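Local structure of triacylglycerol lipase (5AH1) at residues N280-Q284 / R285-E289; I375-K378 / K379-P382. The protein hydrolyses ester bonds as a zinc-binding lipase of the alpha/beta-hydrolase class, and probably attacks synthetic polyesters as well. All coordinates share one frame; numbering follows the deposited sequence. Where two conformers were deposited one is given.

Contact 1 of 2, residues N280-Q284 / R285-E289; sequences NGESQ and RDYIE
Ser283 OG accepts the backbone N-H of Asp286 at 3.0 Å, a straight bond with an N-H...O angle of 160°. A first torsion of 67° tucks the hydroxyl back toward its own backbone, facing the N-H groups of the first turn. A water takes the N-H of Ser283 at 3.0 Å from its N atom and donates to Asp286 OD2 at 2.6 Å. The pattern is an N-cap at the start of helix 284-292, with the return bond of a capping box relayed by water instead of made directly. Behind it the helical ladder begins: Tyr287 N donates to Ser283 O at 3.0 Å, and Ile288 N to Gln284 O at 2.9 Å. Glu282 lays its extended chain across Tyr287, OE2 lying 3.5 Å from Tyr287 CA, while OE1 is held by Arg290 and by the backbone N of Gln279. Gln284 runs alongside Tyr287 with its amide and the ring 59° apart; OE1 accepts from Lys278 NZ, and NE2 donates to Tyr267 O. Tyr287 OH is bonded to Leu269 N. In one of its two deposited conformers, Arg285 reaches Glu289 OE1 through NE, at 3.0 Å, and NH2, both from the same face of the carboxylate.

Contact 2 of 2, residues I375-K378 / K379-P382; sequences IIDK and KWFP
The indole of Trp380 receives Ile376 over one face, with CD1 3.7 Å from the centroid of the six-membered ring and 12° off its normal, a well-centred CH-pi contact. At the edge of the same indole, in its plane, Asp377 OD1 comes 3.6 Å from Trp380 CD1. The Phe381 ring is treated similarly by a backbone carbon: Lys378 CA sits over the middle of one face, 3.6 Å from its centroid. Ile376 uses both its branches, because CG2, anti to the backbone N, packs against Trp380 CB while CD1 caps the ring; the two side chains cross at about a right angle.

Between these two ring contacts the chain folds as overlapping type I turns that form a short 3-10 turn. Trp380 N donates to Asp377 O at 2.9 Å, and Phe381 N donates to Lys378 O at 3.0 Å. Asp377 OD1 also takes the N-H of Lys379 at 3.2 Å from its N atom, from above the carboxylate plane, which makes an Asx turn at the head of the segment. In one of the two deposited conformers of Lys379, NZ adds a salt bridge at 2.8 Å to Asp377 OD1: the lysine chain, bent at its third and fourth torsions, curls back to the syn side of that oxygen, closer to the carboxylate plane. In this copy two donors share OD1, which would probably steady the carboxylate as an anion. The backbone N of Asp377, by contrast, is buried without a partner.

This turn lies in the long loop between helix 357-363 and strand 403-405. Asn388 ND2 bonds Trp380 O, and Ile376 and Trp380 both touch Thr235 of helix 235-239, while Phe381 and Pro382 lean on Ser345 of strand 345-347.

Contacts 1 and 2 both illustrate how a few consecutive residues start a helical turn, yet they share no element, with about 40 Å between centres and about 28 Å between nearest atoms. Each is partly buried, though the centre of contact 1 lies about 27 Å from the centre of the chain, against about 21 Å for contact 2. At 280-289 a true helix begins, and serine, water and the side chains of its first turn do the work with polar chemistry. At 375-382 the turn is 3-10 and stays within a loop; Asp377 pairs with exposed Lys379, while the buried rings of Trp380 and Phe381 take CH-pi contacts, which contact 1 lacks, and touch neighbouring elements.

Contact 1 of 2, residues N280-Q284 / R285-E289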
ATOM      1  N   ASN A 280      -9.528  -6.901 -27.572  1.00 16.52           N
ATOM      2  CA  ASN A 280     -10.385  -8.003 -27.967  1.00 17.39           C
ATOM      3  C   ASN A 280      -9.569  -9.111 -28.628  1.00 18.50           C
ATOM      4  O   ASN A 280      -8.808  -8.863 -29.571  1.00 19.69           O
ATOM      5  CB  ASN A 280     -11.464  -7.514 -28.923  1.00 17.90           C
ATOM      6  CG  ASN A 280     -12.502  -8.568 -29.196  1.00 19.36           C
ATOM      7  OD1 ASN A 280     -12.430  -9.285 -30.195  1.00 19.94           O
ATOM      8  ND2 ASN A 280     -13.478  -8.679 -28.301  1.00 19.53           N
ATOM      9  N   GLY A 281      -9.707 -10.323 -28.102  1.00 18.77           N
ATOM     10  CA  GLY A 281      -9.015 -11.484 -28.628  1.00 19.06           C
ATOM     11  C   GLY A 281      -7.555 -11.618 -28.229  1.00 18.97           C
ATOM     12  O   GLY A 281      -6.855 -12.502 -28.715  1.00 20.72           O
ATOM     13  N   GLU A 282      -7.083 -10.738 -27.357  1.00 17.20           N
ATOM     14  CA  GLU A 282      -5.686 -10.739 -26.941  1.00 16.43           C
ATOM     15  C   GLU A 282      -5.496 -11.700 -25.782  1.00 16.08           C
ATOM     16  O   GLU A 282      -6.319 -11.756 -24.876  1.00 16.81           O
ATOM     17  CB  GLU A 282      -5.273  -9.332 -26.524  1.00 15.67           C
ATOM     18  CG  GLU A 282      -3.784  -9.171 -26.275  1.00 14.77           C
ATOM     19  CD  GLU A 282      -3.401  -7.756 -25.885  1.00 14.59           C
ATOM     20  OE1 GLU A 282      -4.213  -7.067 -25.231  1.00 14.47           O
ATOM     21  OE2 GLU A 282      -2.277  -7.328 -26.217  1.00 16.00           O
ATOM     22  N   SER A 283      -4.426 -12.483 -25.830  1.00 15.60           N
ATOM     23  CA  SER A 283      -4.100 -13.374 -24.722  1.00 15.28           C
ATOM     24  C   SER A 283      -3.534 -12.600 -23.545  1.00 13.26           C
ATOM     25  O   SER A 283      -3.026 -11.492 -23.711  1.00 13.31           O
ATOM     26  CB  SER A 283      -3.070 -14.403 -25.166  1.00 16.01           C
ATOM     27  OG  SER A 283      -1.837 -13.771 -25.440  1.00 17.11           O
ATOM     28  N   GLN A 284      -3.582 -13.199 -22.357  1.00 13.09           N
ATOM     29  CA  GLN A 284      -2.975 -12.573 -21.191  1.00 13.06           C
ATOM     30  C   GLN A 284      -1.485 -12.338 -21.421  1.00 13.30           C
ATOM     31  O   GLN A 284      -0.966 -11.286 -21.060  1.00 12.59           O
ATOM     32  CB  GLN A 284      -3.211 -13.405 -19.926  1.00 13.61           C
ATOM     33  CG  GLN A 284      -2.755 -12.739 -18.628  1.00 13.84           C
ATOM     34  CD  GLN A 284      -3.739 -11.703 -18.101  1.00 13.49           C
ATOM     35  OE1 GLN A 284      -4.726 -11.373 -18.752  1.00 14.16           O
ATOM     36  NE2 GLN A 284      -3.477 -11.199 -16.912  1.00 14.98           N
ATOM     37  N   ARG A 285      -0.793 -13.300 -22.022  0.60 13.94           N
ATOM     38  CA  ARG A 285       0.636 -13.135 -22.255  0.60 15.34           C
ATOM     39  C   ARG A 285       0.928 -11.952 -23.176  0.60 14.97           C
ATOM     40  O   ARG A 285       1.860 -11.192 -22.934  0.60 15.15           O
ATOM     41  CB  ARG A 285       1.238 -14.414 -22.834  0.60 18.03           C
ATOM     42  CG  ARG A 285       2.725 -14.308 -23.148  0.60 20.74           C
ATOM     43  CD  ARG A 285       2.956 -13.944 -24.613  0.60 23.76           C
ATOM     44  NE  ARG A 285       4.324 -13.505 -24.866  0.60 26.74           N
ATOM     45  CZ  ARG A 285       5.339 -14.313 -25.149  0.60 28.41           C
ATOM     46  NH1 ARG A 285       5.159 -15.630 -25.215  0.60 29.42           N
ATOM     47  NH2 ARG A 285       6.543 -13.802 -25.364  0.60 28.66           N
ATOM     48  N   ASP A 286       0.157 -11.805 -24.250  1.00 14.23           N
ATOM     49  CA  ASP A 286       0.394 -10.709 -25.178  1.00 14.41           C
ATOM     50  C   ASP A 286       0.075  -9.362 -24.526  1.00 13.17           C
ATOM     51  O   ASP A 286       0.776  -8.370 -24.741  1.00 14.59           O
ATOM     52  CB  ASP A 286      -0.405 -10.918 -26.463  1.00 16.09           C
ATOM     53  CG  ASP A 286       0.223 -11.960 -27.382  1.00 18.79           C
ATOM     54  OD1 ASP A 286       1.378 -12.377 -27.139  1.00 20.16           O
ATOM     55  OD2 ASP A 286      -0.427 -12.341 -28.373  1.00 20.54           O
ATOM     56  N   TYR A 287      -0.947  -9.352 -23.680  1.00 12.29           N
ATOM     57  CA  TYR A 287      -1.351  -8.150 -22.948  1.00 12.12           C
ATOM     58  C   TYR A 287      -0.255  -7.717 -21.982  1.00 12.18           C
ATOM     59  O   TYR A 287       0.114  -6.544 -21.951  1.00 11.56           O
ATOM     60  CB  TYR A 287      -2.658  -8.478 -22.230  1.00 12.65           C
ATOM     61  CG  TYR A 287      -3.093  -7.594 -21.079  1.00 11.85           C
ATOM     62  CD1 TYR A 287      -3.323  -6.231 -21.238  1.00 11.94           C
ATOM     63  CD2 TYR A 287      -3.348  -8.144 -19.833  1.00 12.54           C
ATOM     64  CE1 TYR A 287      -3.755  -5.436 -20.162  1.00 11.24           C
ATOM     65  CE2 TYR A 287      -3.786  -7.370 -18.764  1.00 12.56           C
ATOM     66  CZ  TYR A 287      -3.990  -6.015 -18.924  1.00 12.08           C
ATOM     67  OH  TYR A 287      -4.433  -5.256 -17.856  1.00 13.08           O
ATOM     68  N   ILE A 288       0.293  -8.667 -21.231  1.00 12.86           N
ATOM     69  CA  ILE A 288       1.381  -8.358 -20.307  1.00 14.09           C
ATOM     70  C   ILE A 288       2.626  -7.834 -21.033  1.00 14.48           C
ATOM     71  O   ILE A 288       3.242  -6.852 -20.604  1.00 14.03           O
ATOM     72  CB  ILE A 288       1.734  -9.593 -19.427  1.00 15.98           C
ATOM     73  CG1 ILE A 288       0.562  -9.958 -18.501  1.00 17.50           C
ATOM     74  CG2 ILE A 288       3.005  -9.343 -18.621  1.00 16.37           C
ATOM     75  CD1 ILE A 288      -0.035  -8.833 -17.695  1.00 18.87           C
ATOM     76  N   GLU A 289       2.998  -8.481 -22.130  1.00 14.50           N
ATOM     77  CA  GLU A 289       4.159  -8.035 -22.889  1.00 16.30           C
ATOM     78  C   GLU A 289       3.938  -6.616 -23.415  1.00 14.71           C
ATOM     79  O   GLU A 289       4.848  -5.778 -23.397  1.00 14.17           O
ATOM     80  CB  GLU A 289       4.435  -9.008 -24.039  1.00 20.48           C
ATOM     81  CG  GLU A 289       5.719  -8.727 -24.797  1.00 26.08           C
ATOM     82  CD  GLU A 289       6.189  -9.918 -25.608  1.00 31.10           C
ATOM     83  OE1 GLU A 289       5.379 -10.841 -25.853  1.00 33.24           O
ATOM     84  OE2 GLU A 289       7.379  -9.932 -26.000  1.00 33.44           O
TER
HETATM   85  O   HOH W   1      -2.997 -12.358 -28.419  1.00 20.25           O

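Contact 2 of 2, residues I375-K378 / K379-P382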
ATOM      1  N   ILE A 375      19.160  12.483   0.047  1.00  8.71           N
ATOM      2  CA  ILE A 375      20.420  11.827   0.345  1.00  9.19           C
ATOM      3  C   ILE A 375      20.138  10.509   1.048  1.00  9.80           C
ATOM      4  O   ILE A 375      19.504  10.481   2.086  1.00 10.71           O
ATOM      5  CB  ILE A 375      21.322  12.753   1.170  1.00 10.83           C
ATOM      6  CG1 ILE A 375      21.738  13.952   0.306  1.00 13.26           C
ATOM      7  CG2 ILE A 375      22.562  12.008   1.644  1.00 12.07           C
ATOM      8  CD1 ILE A 375      22.304  15.123   1.075  1.00 14.73           C
ATOM      9  N   ILE A 376      20.622   9.416   0.466  1.00  9.64           N
ATOM     10  CA  ILE A 376      20.402   8.057   0.959  1.00  9.83           C
ATOM     11  C   ILE A 376      21.712   7.584   1.569  1.00 10.09           C
ATOM     12  O   ILE A 376      22.738   7.511   0.881  1.00 11.63           O
ATOM     13  CB  ILE A 376      19.985   7.095  -0.168  1.00  9.68           C
ATOM     14  CG1 ILE A 376      18.785   7.646  -0.954  1.00  8.61           C
ATOM     15  CG2 ILE A 376      19.690   5.710   0.386  1.00  9.88           C
ATOM     16  CD1 ILE A 376      17.559   7.950  -0.122  1.00  8.98           C
ATOM     17  N   ASP A 377      21.673   7.316   2.870  1.00 10.37           N
ATOM     18  CA  ASP A 377      22.833   6.875   3.626  1.00 11.28           C
ATOM     19  C   ASP A 377      22.511   5.578   4.363  1.00 10.92           C
ATOM     20  O   ASP A 377      21.484   4.943   4.106  1.00 10.09           O
ATOM     21  CB  ASP A 377      23.324   7.974   4.596  1.00 13.42           C
ATOM     22  CG  ASP A 377      22.323   8.311   5.704  1.00 14.81           C
ATOM     23  OD1 ASP A 377      21.258   7.677   5.815  1.00 15.01           O
ATOM     24  OD2 ASP A 377      22.628   9.231   6.496  1.00 16.86           O
ATOM     25  N   LYS A 378      23.408   5.182   5.263  1.00 11.46           N
ATOM     26  CA  LYS A 378      23.314   3.876   5.897  1.00 11.57           C
ATOM     27  C   LYS A 378      22.023   3.673   6.705  1.00 10.60           C
ATOM     28  O   LYS A 378      21.602   2.544   6.905  1.00 10.58           O
ATOM     29  CB  LYS A 378      24.536   3.628   6.777  1.00 13.64           C
ATOM     30  CG  LYS A 378      24.583   4.525   7.999  1.00 17.75           C
ATOM     31  CD  LYS A 378      25.856   4.358   8.805  1.00 21.14           C
ATOM     32  CE  LYS A 378      25.866   5.356   9.965  1.00 24.57           C
ATOM     33  NZ  LYS A 378      27.092   5.308  10.805  1.00 26.97           N
ATOM     34  N   LYS A 379      21.392   4.756   7.150  0.62 10.17           N
ATOM     35  CA  LYS A 379      20.143   4.629   7.895  0.62 10.65           C
ATOM     36  C   LYS A 379      19.055   4.018   7.008  0.62  8.79           C
ATOM     37  O   LYS A 379      18.068   3.483   7.511  0.62  9.38           O
ATOM     38  CB  LYS A 379      19.669   5.987   8.412  0.62 14.10           C
ATOM     39  CG  LYS A 379      20.711   6.825   9.150  0.62 17.64           C
ATOM     40  CD  LYS A 379      20.213   8.243   9.532  0.62 19.64           C
ATOM     41  CE  LYS A 379      19.035   8.807   8.686  0.62 20.11           C
ATOM     42  NZ  LYS A 379      19.332   9.184   7.263  0.62 19.98           N
ATOM     43  N   TRP A 380      19.241   4.091   5.693  1.00  9.04           N
ATOM     44  CA  TRP A 380      18.266   3.569   4.742  1.00  8.17           C
ATOM     45  C   TRP A 380      18.468   2.084   4.457  1.00  8.36           C
ATOM     46  O   TRP A 380      17.642   1.462   3.815  1.00  8.36           O
ATOM     47  CB  TRP A 380      18.323   4.352   3.438  1.00  8.17           C
ATOM     48  CG  TRP A 380      17.702   5.698   3.536  1.00  7.85           C
ATOM     49  CD1 TRP A 380      18.212   6.805   4.146  1.00  7.66           C
ATOM     50  CD2 TRP A 380      16.451   6.090   2.979  1.00  7.45           C
ATOM     51  NE1 TRP A 380      17.358   7.853   4.006  1.00  7.94           N
ATOM     52  CE2 TRP A 380      16.254   7.440   3.303  1.00  7.32           C
ATOM     53  CE3 TRP A 380      15.460   5.418   2.257  1.00  7.27           C
ATOM     54  CZ2 TRP A 380      15.122   8.149   2.892  1.00  8.10           C
ATOM     55  CZ3 TRP A 380      14.335   6.106   1.877  1.00  7.45           C
ATOM     56  CH2 TRP A 380      14.159   7.454   2.206  1.00  8.67           C
ATOM     57  N   PHE A 381      19.582   1.508   4.895  1.00  8.48           N
ATOM     58  CA  PHE A 381      19.873   0.128   4.543  1.00  8.48           C
ATOM     59  C   PHE A 381      18.875  -0.929   5.075  1.00  8.54           C
ATOM     60  O   PHE A 381      18.493  -1.837   4.333  1.00  8.97           O
ATOM     61  CB  PHE A 381      21.297  -0.282   4.937  1.00  9.59           C
ATOM     62  CG  PHE A 381      22.405   0.459   4.215  1.00 10.06           C
ATOM     63  CD1 PHE A 381      22.198   1.237   3.081  1.00 10.42           C
ATOM     64  CD2 PHE A 381      23.695   0.355   4.699  1.00 10.57           C
ATOM     65  CE1 PHE A 381      23.270   1.893   2.466  1.00 10.93           C
ATOM     66  CE2 PHE A 381      24.747   0.999   4.101  1.00 12.40           C
ATOM     67  CZ  PHE A 381      24.532   1.771   2.987  1.00 11.45           C
ATOM     68  N   PRO A 382      18.485  -0.858   6.360  1.00  8.77           N
ATOM     69  CA  PRO A 382      17.552  -1.887   6.846  1.00  9.00           C
ATOM     70  C   PRO A 382      16.242  -1.865   6.068  1.00  7.58           C
ATOM     71  O   PRO A 382      15.716  -0.793   5.737  1.00  8.42           O
ATOM     72  CB  PRO A 382      17.348  -1.515   8.323  1.00  9.06           C
ATOM     73  CG  PRO A 382      18.628  -0.797   8.696  1.00  9.70           C
ATOM     74  CD  PRO A 382      18.988  -0.013   7.456  1.00  8.53           C
TER